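Local coordinates for protein CghA (Chaetomium globosum, PDB 6KBC) that is a fungal protein of the calycin clan, built of two beta domains, that holds the ligand WK1 in a pocket, at residues F6-Q11 / K36-L41. Sequence-based numbering, arbitrary orientation.
Sequences FISLLQ and KWADKL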
loop_
_atom_site.group_PDB
_atom_site.type_symbol
_atom_site.label_atom_id
_atom_site.label_comp_id
_atom_site.label_asym_id
_atom_site.label_seq_id
_atom_site.Cartn_x
_atom_site.Cartn_y
_atom_site.Cartn_z
ATOM N N PHE A 6 13.544 19.364 -10.856
ATOM C CA PHE A 6 12.563 19.706 -9.836
ATOM C C PHE A 6 13.029 19.159 -8.501
ATOM O O PHE A 6 13.471 18.012 -8.412
ATOM C CB PHE A 6 11.192 19.140 -10.183
ATOM C CG PHE A 6 10.597 19.712 -11.430
ATOM C CD1 PHE A 6 9.982 20.949 -11.414
ATOM C CD2 PHE A 6 10.613 18.994 -12.604
ATOM C CE1 PHE A 6 9.427 21.468 -12.558
ATOM C CE2 PHE A 6 10.056 19.507 -13.747
ATOM C CZ PHE A 6 9.465 20.746 -13.725
ATOM N N ILE A 7 12.955 19.980 -7.462
ATOM C CA ILE A 7 13.480 19.607 -6.157
ATOM C C ILE A 7 12.478 20.001 -5.081
ATOM O O ILE A 7 12.055 21.161 -5.003
ATOM C CB ILE A 7 14.855 20.250 -5.884
ATOM C CG1 ILE A 7 15.301 19.936 -4.452
ATOM C CG2 ILE A 7 14.827 21.756 -6.175
ATOM C CD1 ILE A 7 16.762 20.228 -4.169
ATOM N N SER A 8 12.085 19.028 -4.264
ATOM C CA SER A 8 11.340 19.267 -3.036
ATOM C C SER A 8 12.241 18.837 -1.892
ATOM O O SER A 8 12.446 17.637 -1.678
ATOM C CB SER A 8 10.019 18.498 -3.025
ATOM O OG SER A 8 9.423 18.562 -1.743
ATOM N N LEU A 9 12.785 19.806 -1.160
ATOM C CA LEU A 9 13.725 19.528 -0.084
ATOM C C LEU A 9 13.154 20.039 1.230
ATOM O O LEU A 9 12.974 21.248 1.411
ATOM C CB LEU A 9 15.091 20.151 -0.374
ATOM C CG LEU A 9 16.124 20.153 0.753
ATOM C CD1 LEU A 9 16.482 18.737 1.156
ATOM C CD2 LEU A 9 17.377 20.901 0.306
ATOM N N LEU A 10 12.876 19.109 2.137
ATOM C CA LEU A 10 12.311 19.388 3.446
ATOM C C LEU A 10 13.314 18.938 4.492
ATOM O O LEU A 10 13.676 17.758 4.547
ATOM C CB LEU A 10 10.960 18.687 3.629
ATOM C CG LEU A 10 9.746 19.137 2.811
ATOM C CD1 LEU A 10 9.923 18.879 1.356
ATOM C CD2 LEU A 10 8.522 18.377 3.294
ATOM N N GLN A 11 13.757 19.882 5.312
ATOM C CA GLN A 11 14.877 19.700 6.222
ATOM C C GLN A 11 14.754 20.721 7.337
ATOM O O GLN A 11 13.987 21.683 7.241
ATOM C CB GLN A 11 16.205 19.888 5.504
ATOM C CG GLN A 11 16.404 21.333 5.111
ATOM C CD GLN A 11 17.642 21.545 4.276
ATOM O OE1 GLN A 11 18.367 20.604 3.958
ATOM N NE2 GLN A 11 17.871 22.790 3.878
ATOM N N LYS A 36 3.293 16.585 -3.652
ATOM C CA LYS A 36 2.225 17.554 -3.853
ATOM C C LYS A 36 2.359 18.752 -2.929
ATOM O O LYS A 36 1.748 19.792 -3.193
ATOM C CB LYS A 36 0.866 16.878 -3.652
ATOM C CG LYS A 36 0.604 15.758 -4.660
ATOM C CD LYS A 36 0.753 16.255 -6.084
ATOM C CE LYS A 36 0.501 15.153 -7.077
ATOM N NZ LYS A 36 0.683 15.592 -8.492
ATOM N N TRP A 37 3.122 18.617 -1.847
ATOM C CA TRP A 37 3.534 19.733 -0.997
ATOM C C TRP A 37 5.035 19.919 -1.217
ATOM O O TRP A 37 5.865 19.428 -0.451
ATOM C CB TRP A 37 3.179 19.477 0.470
ATOM C CG TRP A 37 1.714 19.665 0.731
ATOM C CD1 TRP A 37 1.093 20.813 1.139
ATOM C CD2 TRP A 37 0.674 18.698 0.525
ATOM N NE1 TRP A 37 -0.261 20.611 1.228
ATOM C CE2 TRP A 37 -0.546 19.323 0.856
ATOM C CE3 TRP A 37 0.659 17.361 0.105
ATOM C CZ2 TRP A 37 -1.772 18.656 0.785
ATOM C CZ3 TRP A 37 -0.566 16.693 0.040
ATOM C CH2 TRP A 37 -1.763 17.345 0.375
ATOM N N ALA A 38 5.375 20.647 -2.285
ATOM C CA ALA A 38 6.757 20.690 -2.763
ATOM C C ALA A 38 7.657 21.510 -1.843
ATOM O O ALA A 38 8.770 21.087 -1.516
ATOM C CB ALA A 38 6.799 21.239 -4.188
ATOM N N ASP A 39 7.199 22.686 -1.411
ATOM C CA ASP A 39 8.071 23.605 -0.686
ATOM C C ASP A 39 7.835 23.591 0.819
ATOM O O ASP A 39 8.789 23.446 1.591
ATOM C CB ASP A 39 7.903 25.025 -1.238
ATOM C CG ASP A 39 8.458 25.163 -2.646
ATOM O OD1 ASP A 39 9.661 24.881 -2.844
ATOM O OD2 ASP A 39 7.683 25.509 -3.564
ATOM N N LYS A 40 6.589 23.754 1.253
ATOM C CA LYS A 40 6.221 23.657 2.656
ATOM C C LYS A 40 5.221 22.516 2.804
ATOM O O LYS A 40 4.397 22.283 1.917
ATOM C CB LYS A 40 5.595 24.966 3.167
ATOM C CG LYS A 40 6.582 26.098 3.486
ATOM C CD LYS A 40 7.649 25.752 4.517
ATOM C CE LYS A 40 8.406 27.016 4.930
ATOM N NZ LYS A 40 9.881 26.790 5.018
ATOM N N LEU A 41 5.292 21.799 3.918
ATOM C CA LEU A 41 4.408 20.664 4.147
ATOM C C LEU A 41 3.250 21.103 5.036
ATOM O O LEU A 41 3.465 21.589 6.152
ATOM C CB LEU A 41 5.160 19.486 4.768
ATOM C CG LEU A 41 4.314 18.230 5.036
ATOM C CD1 LEU A 41 3.864 17.556 3.738
ATOM C CD2 LEU A 41 5.077 17.251 5.914
HETATM O O HOH W 1 9.680 22.556 -5.404
#
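Ser8 and Ala38 have the nearest CA atoms across the contact, 4.8 Å apart, where the extended strand 6-10 passes the irregular loop segment 36-41. The two chains do not pair as strands; the strand makes its ladder with strand 99-105 instead, through backbone hydrogen bonds of Phe6, Ser8 and Leu10. The direct links to the loop are one side-chain-to-backbone hydrogen bond and a small apolar touch. Ser8 carries its OG anti to the backbone N (chi1 170°), and the hydroxyl donates to the carbonyl of Ala38, with OG 2.6 Å from Ala38 O. The donor meets that oxygen at a C=O...donor angle of 122°, tilted 15° from the carbonyl plane, an ordinary approach to a carbonyl acceptor. Ser8 CB follows close behind, 3.2 Å from Ala38 O, and the same OG is hydrogen-bonded to Arg68 NH1, which ties the buried hydroxyl to strand 60-69 as well.

The contact illustrates how the N-terminal strand of a beta domain that, by family, is of the calycin type can be fastened to the long connection that follows it: the 24 residues between the segments contain neither helix nor strand, and the chain then continues into strand 46-54. Glu47, on that next strand, receives the backbone N-H groups of Lys36 and Trp37, while Trp37 NE1 is hydrogen-bonded to Ile21 O.

Leu10 supplies the apolar contact through CD2, 3.8 Å from Leu41 CB, the two leucine side chains crossing at about a right angle, while its CD1 lies 3.8 Å from the carbonyl oxygen of Ala38. Near exposed Asp39, a water donates to Ile7 O at 2.8 Å and, weakly, to Asp39 OD1 at 3.5 Å.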